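Local structure of methyltransferase (Pyrococcus horikoshii, 1IXK) at residues A[49-54]-A[136-141]; A[293-298]-A[307-312]. The protein probably transfers a methyl group from S-adenosyl-L-methionine to carbon 5 of cytidine in tRNA. All coordinates share one frame; numbering follows the deposited sequence.

Contact 1: residues A[49-54]-A[136-141]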
ATOM      1  N   VAL A  49      16.156  -1.399   0.334  1.00 14.70           N
ATOM      2  CA  VAL A  49      17.337  -2.202   0.637  1.00 14.03           C
ATOM      3  C   VAL A  49      16.876  -3.509   1.278  1.00 15.45           C
ATOM      4  O   VAL A  49      16.072  -3.491   2.213  1.00 13.48           O
ATOM      5  CB  VAL A  49      18.261  -1.488   1.639  1.00 14.34           C
ATOM      6  CG1 VAL A  49      19.430  -2.397   1.995  1.00 16.05           C
ATOM      7  CG2 VAL A  49      18.753  -0.165   1.054  1.00 15.88           C
ATOM      8  N   ASN A  50      17.376  -4.635   0.777  1.00 15.28           N
ATOM      9  CA  ASN A  50      17.014  -5.926   1.347  1.00 16.12           C
ATOM     10  C   ASN A  50      17.973  -6.208   2.496  1.00 16.76           C
ATOM     11  O   ASN A  50      19.082  -6.714   2.298  1.00 14.42           O
ATOM     12  CB  ASN A  50      17.099  -7.032   0.294  1.00 16.38           C
ATOM     13  CG  ASN A  50      16.832  -8.406   0.876  1.00 16.40           C
ATOM     14  OD1 ASN A  50      16.281  -8.532   1.970  1.00 15.74           O
ATOM     15  ND2 ASN A  50      17.214  -9.443   0.145  1.00 14.44           N
ATOM     16  N   THR A  51      17.535  -5.870   3.703  1.00 16.51           N
ATOM     17  CA  THR A  51      18.357  -6.055   4.887  1.00 18.64           C
ATOM     18  C   THR A  51      18.587  -7.515   5.255  1.00 19.82           C
ATOM     19  O   THR A  51      19.310  -7.816   6.204  1.00 19.97           O
ATOM     20  CB  THR A  51      17.768  -5.292   6.079  1.00 19.39           C
ATOM     21  OG1 THR A  51      16.432  -5.741   6.334  1.00 17.64           O
ATOM     22  CG2 THR A  51      17.752  -3.801   5.773  1.00 19.74           C
ATOM     23  N   LEU A  52      17.973  -8.426   4.506  1.00 19.32           N
ATOM     24  CA  LEU A  52      18.182  -9.844   4.754  1.00 22.03           C
ATOM     25  C   LEU A  52      19.557 -10.190   4.195  1.00 23.92           C
ATOM     26  O   LEU A  52      20.168 -11.180   4.596  1.00 23.39           O
ATOM     27  CB  LEU A  52      17.129 -10.697   4.044  1.00 20.11           C
ATOM     28  CG  LEU A  52      15.736 -10.826   4.668  1.00 19.89           C
ATOM     29  CD1 LEU A  52      14.885 -11.721   3.795  1.00 17.44           C
ATOM     30  CD2 LEU A  52      15.845 -11.406   6.075  1.00 20.29           C
ATOM     31  N   LYS A  53      20.040  -9.355   3.274  1.00 24.14           N
ATOM     32  CA  LYS A  53      21.336  -9.581   2.643  1.00 24.23           C
ATOM     33  C   LYS A  53      22.390  -8.499   2.843  1.00 26.21           C
ATOM     34  O   LYS A  53      23.577  -8.754   2.646  1.00 26.71           O
ATOM     35  CB  LYS A  53      21.149  -9.811   1.145  1.00 24.59           C
ATOM     36  CG  LYS A  53      20.455 -11.109   0.794  1.00 23.93           C
ATOM     37  CD  LYS A  53      20.566 -11.390  -0.694  1.00 27.15           C
ATOM     38  CE  LYS A  53      20.134 -12.806  -1.023  1.00 24.24           C
ATOM     39  NZ  LYS A  53      20.446 -13.144  -2.432  1.00 24.46           N
ATOM     40  N   ILE A  54      21.977  -7.295   3.229  1.00 26.24           N
ATOM     41  CA  ILE A  54      22.935  -6.211   3.423  1.00 25.76           C
ATOM     42  C   ILE A  54      22.339  -5.045   4.205  1.00 25.51           C
ATOM     43  O   ILE A  54      21.142  -4.770   4.110  1.00 24.49           O
ATOM     44  CB  ILE A  54      23.446  -5.695   2.056  1.00 26.40           C
ATOM     45  CG1 ILE A  54      24.537  -4.645   2.263  1.00 26.29           C
ATOM     46  CG2 ILE A  54      22.287  -5.118   1.252  1.00 26.06           C
ATOM     47  CD1 ILE A  54      25.148  -4.140   0.975  1.00 28.02           C
ATOM     48  N   LEU A 136       7.764  -7.639   4.365  1.00  9.38           N
ATOM     49  CA  LEU A 136       7.345  -8.222   5.640  1.00 10.51           C
ATOM     50  C   LEU A 136       8.400  -9.227   6.093  1.00 12.97           C
ATOM     51  O   LEU A 136       8.759  -9.278   7.271  1.00 11.08           O
ATOM     52  CB  LEU A 136       5.999  -8.948   5.507  1.00  9.69           C
ATOM     53  CG  LEU A 136       4.761  -8.137   5.123  1.00 10.99           C
ATOM     54  CD1 LEU A 136       3.595  -9.090   4.869  1.00  9.14           C
ATOM     55  CD2 LEU A 136       4.414  -7.133   6.225  1.00  8.00           C
ATOM     56  N   ALA A 137       8.893 -10.021   5.148  1.00  9.74           N
ATOM     57  CA  ALA A 137       9.901 -11.027   5.450  1.00 11.93           C
ATOM     58  C   ALA A 137      11.190 -10.457   6.038  1.00  8.76           C
ATOM     59  O   ALA A 137      11.720 -11.007   7.004  1.00  9.06           O
ATOM     60  CB  ALA A 137      10.222 -11.849   4.194  1.00  9.49           C
ATOM     61  N   GLN A 138      11.709  -9.371   5.471  1.00 10.22           N
ATOM     62  CA  GLN A 138      12.949  -8.821   6.007  1.00 11.59           C
ATOM     63  C   GLN A 138      12.710  -8.134   7.348  1.00 10.88           C
ATOM     64  O   GLN A 138      13.576  -8.142   8.221  1.00 11.45           O
ATOM     65  CB  GLN A 138      13.631  -7.880   4.992  1.00 12.98           C
ATOM     66  CG  GLN A 138      12.929  -6.571   4.677  1.00 14.30           C
ATOM     67  CD  GLN A 138      13.677  -5.764   3.620  1.00 16.44           C
ATOM     68  OE1 GLN A 138      13.733  -6.151   2.449  1.00 16.40           O
ATOM     69  NE2 GLN A 138      14.263  -4.645   4.032  1.00 13.29           N
ATOM     70  N   LEU A 139      11.522  -7.572   7.536  1.00 12.75           N
ATOM     71  CA  LEU A 139      11.202  -6.924   8.800  1.00 11.92           C
ATOM     72  C   LEU A 139      11.115  -7.994   9.888  1.00 12.49           C
ATOM     73  O   LEU A 139      11.405  -7.734  11.057  1.00 12.11           O
ATOM     74  CB  LEU A 139       9.877  -6.154   8.685  1.00 13.85           C
ATOM     75  CG  LEU A 139       9.926  -4.871   7.840  1.00 11.83           C
ATOM     76  CD1 LEU A 139       8.510  -4.374   7.559  1.00 14.61           C
ATOM     77  CD2 LEU A 139      10.728  -3.805   8.572  1.00 14.62           C
HETATM   78  N   MSE A 140      10.734  -9.206   9.488  1.00 10.74           N
HETATM   79  CA  MSE A 140      10.620 -10.328  10.416  1.00 12.34           C
HETATM   80  C   MSE A 140      11.954 -11.076  10.525  1.00 12.31           C
HETATM   81  O   MSE A 140      12.070 -12.057  11.258  1.00 11.23           O
HETATM   82  CB  MSE A 140       9.510 -11.286   9.944  1.00 10.81           C
HETATM   83  CG  MSE A 140       8.111 -10.645   9.916  1.00 12.85           C
HETATM   84 SE   MSE A 140       6.837 -11.585   8.995  1.00  8.00          SE
HETATM   85  CE  MSE A 140       6.496 -12.851  10.128  1.00 15.27           C
ATOM     86  N   ARG A 141      12.954 -10.605   9.784  1.00 12.68           N
ATOM     87  CA  ARG A 141      14.281 -11.211   9.791  1.00 14.17           C
ATOM     88  C   ARG A 141      14.258 -12.722   9.550  1.00 14.16           C
ATOM     89  O   ARG A 141      14.937 -13.491  10.236  1.00 12.91           O
ATOM     90  CB  ARG A 141      14.982 -10.888  11.112  1.00 15.08           C
ATOM     91  CG  ARG A 141      15.107  -9.390  11.339  1.00 20.56           C
ATOM     92  CD  ARG A 141      15.809  -9.048  12.637  1.00 27.86           C
ATOM     93  NE  ARG A 141      15.915  -7.599  12.808  1.00 33.68           N
ATOM     94  CZ  ARG A 141      16.568  -7.007  13.802  1.00 35.83           C
ATOM     95  NH1 ARG A 141      17.178  -7.737  14.726  1.00 37.32           N
ATOM     96  NH2 ARG A 141      16.620  -5.681  13.868  1.00 37.60           N
TER
HETATM   97  O   HOH W   1      16.135  -8.014   7.783  1.00 18.32           O
HETATM   98  O   HOH W   2      14.257  -4.232   6.897  1.00 19.98           O
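A137 meets the loop 49-54 through its carbonyl, with L52 CD2 4.2 Å from A137 O, while its own CB turns to V168 and I146. One residue on, Q138 carries most of the contact. Its CG sits between the backbone N and the carbonyl carbon (chi1 68°), and the chain then runs extended into the loop. Q138 NE2 donates to V49 O over 2.8 Å, a nearly straight bond (162° at the hydrogen) close to both the amide plane of Q138 and the carbonyl plane of V49. The other end of the amide, OE1, accepts from R48 NE and lies 3.5 Å from N50 CA. N50 OD1 accepts from L52 N in an Asx turn, while ND2 donates to the carbonyls of L166 and G98. T51 crosses the glutamine at about a right angle. T51 OG1 is joined to Q138 by two waters: one, 2.7 Å from OG1, accepts from NE2, and the other donates to Q138 O. Nearer the helix, L52 CG packs 3.6 Å from Q138 CB. The leucine's CD2 reaches on to R141 CA at 4.0 Å, where the Schellman motif ends the helix. Two direct bonds and a water grip the glutamine amide and fix its rotation, tying the loop of the N-terminal family region to the end of helix 131-139, whose first residues, G131 and K132, belong to the predicted S-adenosyl-L-methionine site.

Contact 2: residues A[293-298]-A[307-312]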
ATOM      1  N   ASN A 293      -6.936   8.994  12.492  1.00  8.39           N
ATOM      2  CA  ASN A 293      -5.759   8.173  12.780  1.00 10.01           C
ATOM      3  C   ASN A 293      -5.288   7.574  11.453  1.00  9.39           C
ATOM      4  O   ASN A 293      -4.114   7.223  11.289  1.00 10.04           O
ATOM      5  CB  ASN A 293      -6.099   7.046  13.763  1.00 11.46           C
ATOM      6  CG  ASN A 293      -6.067   7.502  15.214  1.00 13.28           C
ATOM      7  OD1 ASN A 293      -5.010   7.827  15.745  1.00 13.93           O
ATOM      8  ND2 ASN A 293      -7.228   7.527  15.857  1.00 13.90           N
ATOM      9  N   ALA A 294      -6.222   7.456  10.510  1.00 10.17           N
ATOM     10  CA  ALA A 294      -5.924   6.934   9.175  1.00 10.33           C
ATOM     11  C   ALA A 294      -5.228   8.047   8.395  1.00  9.79           C
ATOM     12  O   ALA A 294      -5.396   9.223   8.715  1.00 10.15           O
ATOM     13  CB  ALA A 294      -7.214   6.521   8.473  1.00 10.45           C
ATOM     14  N   ARG A 295      -4.465   7.681   7.368  1.00 10.85           N
ATOM     15  CA  ARG A 295      -3.714   8.663   6.589  1.00  9.38           C
ATOM     16  C   ARG A 295      -3.926   8.551   5.088  1.00  8.70           C
ATOM     17  O   ARG A 295      -4.347   7.518   4.581  1.00  8.00           O
ATOM     18  CB  ARG A 295      -2.211   8.509   6.855  1.00 13.89           C
ATOM     19  CG  ARG A 295      -1.843   8.243   8.305  1.00 14.89           C
ATOM     20  CD  ARG A 295      -2.369   9.324   9.221  1.00 19.22           C
ATOM     21  NE  ARG A 295      -1.720  10.611   9.003  1.00 18.97           N
ATOM     22  CZ  ARG A 295      -2.073  11.731   9.627  1.00 20.10           C
ATOM     23  NH1 ARG A 295      -3.068  11.716  10.499  1.00 19.40           N
ATOM     24  NH2 ARG A 295      -1.435  12.867   9.381  1.00 19.84           N
ATOM     25  N   ARG A 296      -3.615   9.633   4.389  1.00  8.97           N
ATOM     26  CA  ARG A 296      -3.711   9.689   2.937  1.00 10.62           C
ATOM     27  C   ARG A 296      -2.459  10.346   2.376  1.00 13.78           C
ATOM     28  O   ARG A 296      -1.923  11.295   2.962  1.00 11.89           O
ATOM     29  CB  ARG A 296      -4.918  10.521   2.495  1.00 13.07           C
ATOM     30  CG  ARG A 296      -6.229   9.758   2.406  1.00 12.49           C
ATOM     31  CD  ARG A 296      -7.351  10.706   1.998  1.00 17.42           C
ATOM     32  NE  ARG A 296      -8.623  10.020   1.794  1.00 14.68           N
ATOM     33  CZ  ARG A 296      -9.184   9.829   0.606  1.00 18.41           C
ATOM     34  NH1 ARG A 296      -8.581  10.270  -0.492  1.00 16.93           N
ATOM     35  NH2 ARG A 296     -10.357   9.214   0.514  1.00 16.15           N
ATOM     36  N   LEU A 297      -2.002   9.836   1.238  1.00 13.06           N
ATOM     37  CA  LEU A 297      -0.853  10.400   0.546  1.00 14.67           C
ATOM     38  C   LEU A 297      -1.440  10.953  -0.744  1.00 16.95           C
ATOM     39  O   LEU A 297      -2.273  10.306  -1.384  1.00 15.96           O
ATOM     40  CB  LEU A 297       0.191   9.326   0.227  1.00 14.56           C
ATOM     41  CG  LEU A 297       0.933   8.698   1.407  1.00 14.36           C
ATOM     42  CD1 LEU A 297       1.912   7.651   0.884  1.00 15.33           C
ATOM     43  CD2 LEU A 297       1.670   9.777   2.196  1.00 15.55           C
ATOM     44  N   TYR A 298      -1.017  12.155  -1.112  1.00 18.96           N
ATOM     45  CA  TYR A 298      -1.514  12.810  -2.317  1.00 21.34           C
ATOM     46  C   TYR A 298      -0.392  13.039  -3.319  1.00 22.58           C
ATOM     47  O   TYR A 298       0.719  13.416  -2.947  1.00 22.80           O
ATOM     48  CB  TYR A 298      -2.153  14.145  -1.943  1.00 20.90           C
ATOM     49  CG  TYR A 298      -3.440  14.008  -1.166  1.00 22.14           C
ATOM     50  CD1 TYR A 298      -4.622  13.627  -1.803  1.00 22.00           C
ATOM     51  CD2 TYR A 298      -3.481  14.269   0.206  1.00 20.95           C
ATOM     52  CE1 TYR A 298      -5.811  13.516  -1.101  1.00 21.41           C
ATOM     53  CE2 TYR A 298      -4.670  14.158   0.921  1.00 21.90           C
ATOM     54  CZ  TYR A 298      -5.833  13.784   0.258  1.00 21.97           C
ATOM     55  OH  TYR A 298      -7.020  13.698   0.946  1.00 19.25           O
ATOM     56  N   PHE A 307      -3.068   7.574  -2.162  1.00 17.53           N
ATOM     57  CA  PHE A 307      -2.903   6.447  -1.245  1.00 14.02           C
ATOM     58  C   PHE A 307      -3.692   6.645   0.058  1.00 12.50           C
ATOM     59  O   PHE A 307      -3.887   7.769   0.504  1.00 11.92           O
ATOM     60  CB  PHE A 307      -1.401   6.329  -0.949  1.00 15.67           C
ATOM     61  CG  PHE A 307      -1.021   5.188  -0.060  1.00 17.05           C
ATOM     62  CD1 PHE A 307      -0.892   3.901  -0.569  1.00 18.52           C
ATOM     63  CD2 PHE A 307      -0.744   5.409   1.287  1.00 17.58           C
ATOM     64  CE1 PHE A 307      -0.474   2.848   0.248  1.00 18.04           C
ATOM     65  CE2 PHE A 307      -0.329   4.370   2.108  1.00 19.11           C
ATOM     66  CZ  PHE A 307      -0.196   3.084   1.588  1.00 19.30           C
ATOM     67  N   PHE A 308      -4.139   5.545   0.654  1.00 10.85           N
ATOM     68  CA  PHE A 308      -4.893   5.582   1.911  1.00 10.33           C
ATOM     69  C   PHE A 308      -4.417   4.422   2.761  1.00  9.44           C
ATOM     70  O   PHE A 308      -4.231   3.314   2.259  1.00  8.19           O
ATOM     71  CB  PHE A 308      -6.395   5.407   1.648  1.00  9.87           C
ATOM     72  CG  PHE A 308      -7.222   5.278   2.899  1.00 10.87           C
ATOM     73  CD1 PHE A 308      -7.594   6.406   3.626  1.00 12.17           C
ATOM     74  CD2 PHE A 308      -7.642   4.021   3.347  1.00 10.29           C
ATOM     75  CE1 PHE A 308      -8.376   6.290   4.781  1.00 10.19           C
ATOM     76  CE2 PHE A 308      -8.423   3.894   4.503  1.00 11.67           C
ATOM     77  CZ  PHE A 308      -8.790   5.035   5.219  1.00  9.24           C
ATOM     78  N   ILE A 309      -4.226   4.665   4.051  1.00  8.00           N
ATOM     79  CA  ILE A 309      -3.781   3.600   4.930  1.00  8.00           C
ATOM     80  C   ILE A 309      -4.348   3.771   6.331  1.00  8.38           C
ATOM     81  O   ILE A 309      -4.416   4.885   6.844  1.00  8.00           O
ATOM     82  CB  ILE A 309      -2.233   3.554   5.026  1.00  8.00           C
ATOM     83  CG1 ILE A 309      -1.810   2.402   5.945  1.00  8.34           C
ATOM     84  CG2 ILE A 309      -1.699   4.886   5.546  1.00 10.05           C
ATOM     85  CD1 ILE A 309      -0.300   2.146   5.971  1.00 11.69           C
ATOM     86  N   ALA A 310      -4.744   2.657   6.939  1.00  9.41           N
ATOM     87  CA  ALA A 310      -5.289   2.667   8.292  1.00  8.62           C
ATOM     88  C   ALA A 310      -4.723   1.493   9.074  1.00  9.64           C
ATOM     89  O   ALA A 310      -4.566   0.395   8.535  1.00 11.14           O
ATOM     90  CB  ALA A 310      -6.807   2.582   8.257  1.00  8.89           C
ATOM     91  N   LYS A 311      -4.417   1.724  10.348  1.00  9.32           N
ATOM     92  CA  LYS A 311      -3.872   0.673  11.198  1.00  9.82           C
ATOM     93  C   LYS A 311      -4.938   0.296  12.219  1.00 11.69           C
ATOM     94  O   LYS A 311      -5.320   1.101  13.073  1.00  9.82           O
ATOM     95  CB  LYS A 311      -2.603   1.166  11.894  1.00  8.63           C
ATOM     96  CG  LYS A 311      -1.895   0.103  12.704  1.00 10.94           C
ATOM     97  CD  LYS A 311      -0.485   0.563  13.046  1.00 14.28           C
ATOM     98  CE  LYS A 311       0.244  -0.467  13.879  1.00 15.10           C
ATOM     99  NZ  LYS A 311       1.711  -0.187  13.908  1.00 17.91           N
ATOM    100  N   ILE A 312      -5.399  -0.941  12.131  1.00 12.19           N
ATOM    101  CA  ILE A 312      -6.467  -1.437  12.992  1.00 11.63           C
ATOM    102  C   ILE A 312      -6.028  -2.452  14.046  1.00 11.38           C
ATOM    103  O   ILE A 312      -5.307  -3.398  13.740  1.00 12.15           O
ATOM    104  CB  ILE A 312      -7.561  -2.095  12.113  1.00 12.11           C
ATOM    105  CG1 ILE A 312      -8.054  -1.089  11.070  1.00 14.20           C
ATOM    106  CG2 ILE A 312      -8.698  -2.605  12.974  1.00 15.16           C
ATOM    107  CD1 ILE A 312      -9.005  -1.685  10.030  1.00 13.64           C
TER
HETATM  108  O   HOH W   3      -4.665   4.293  11.557  1.00  9.83           O
HETATM  109  O   HOH W   4      -5.575   9.965  -0.961  1.00 31.39           O
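L297 and F307 lie side by side and point the same way from a hydrogen-bonded antiparallel pair, with L297 CD1 3.5 Å from F307 CD2 and the two CB atoms 3.6 Å apart. On the same face, R295 and I309 form the second hydrogen-bonded pair and touch more lightly, CB to CG2. The opposite face carries the non-hydrogen-bonded pair R296 and F308. Here the arginine crosses the phenylalanine obliquely, its CG 3.8 Å from F308 CD1 at the ring edge and its guanidinium plane turned 66° from the ring; the charged end goes on to a salt bridge with E255. A294 CB approaches the same ring obliquely, 3.9 Å from F308 CE1 and equally close to CZ. Four backbone hydrogen bonds close the ladder, R295 N to I309 O being the straightest at 173°. Strand 307-314 lies between the hairpin partner 295-297 and strand 240-246 in the mixed sheet of this Rossmann-like domain, and farther along, at K311, it pairs with strand 267-270. Helix 105-114 covers the face of F307 and I309, where F307 comes within about 4 Å of the side chain of C247, the predicted nucleophile, while F308 rests on Y244 and T246.

The two contacts hold different elements and do not touch: their centres are 24 Å apart and their nearest atoms about 10 Å. Contact 1 is partly buried, lies toward the periphery and bridges the two family regions, pairing a loop of the first with a helix end of the second. Contact 2 is buried nearer the chain centre and joins neighbouring strands of one hairpin. Chemistry follows place. In contact 1 the one direct hydrogen bond comes from a side-chain amide, and two waters link T51 to Q138; in contact 2 the four direct bonds all run between backbones. Only contact 2 comes close to predicted functional residues, through F307; in contact 1 the side chain of Q138 is about 9 Å from that of G131.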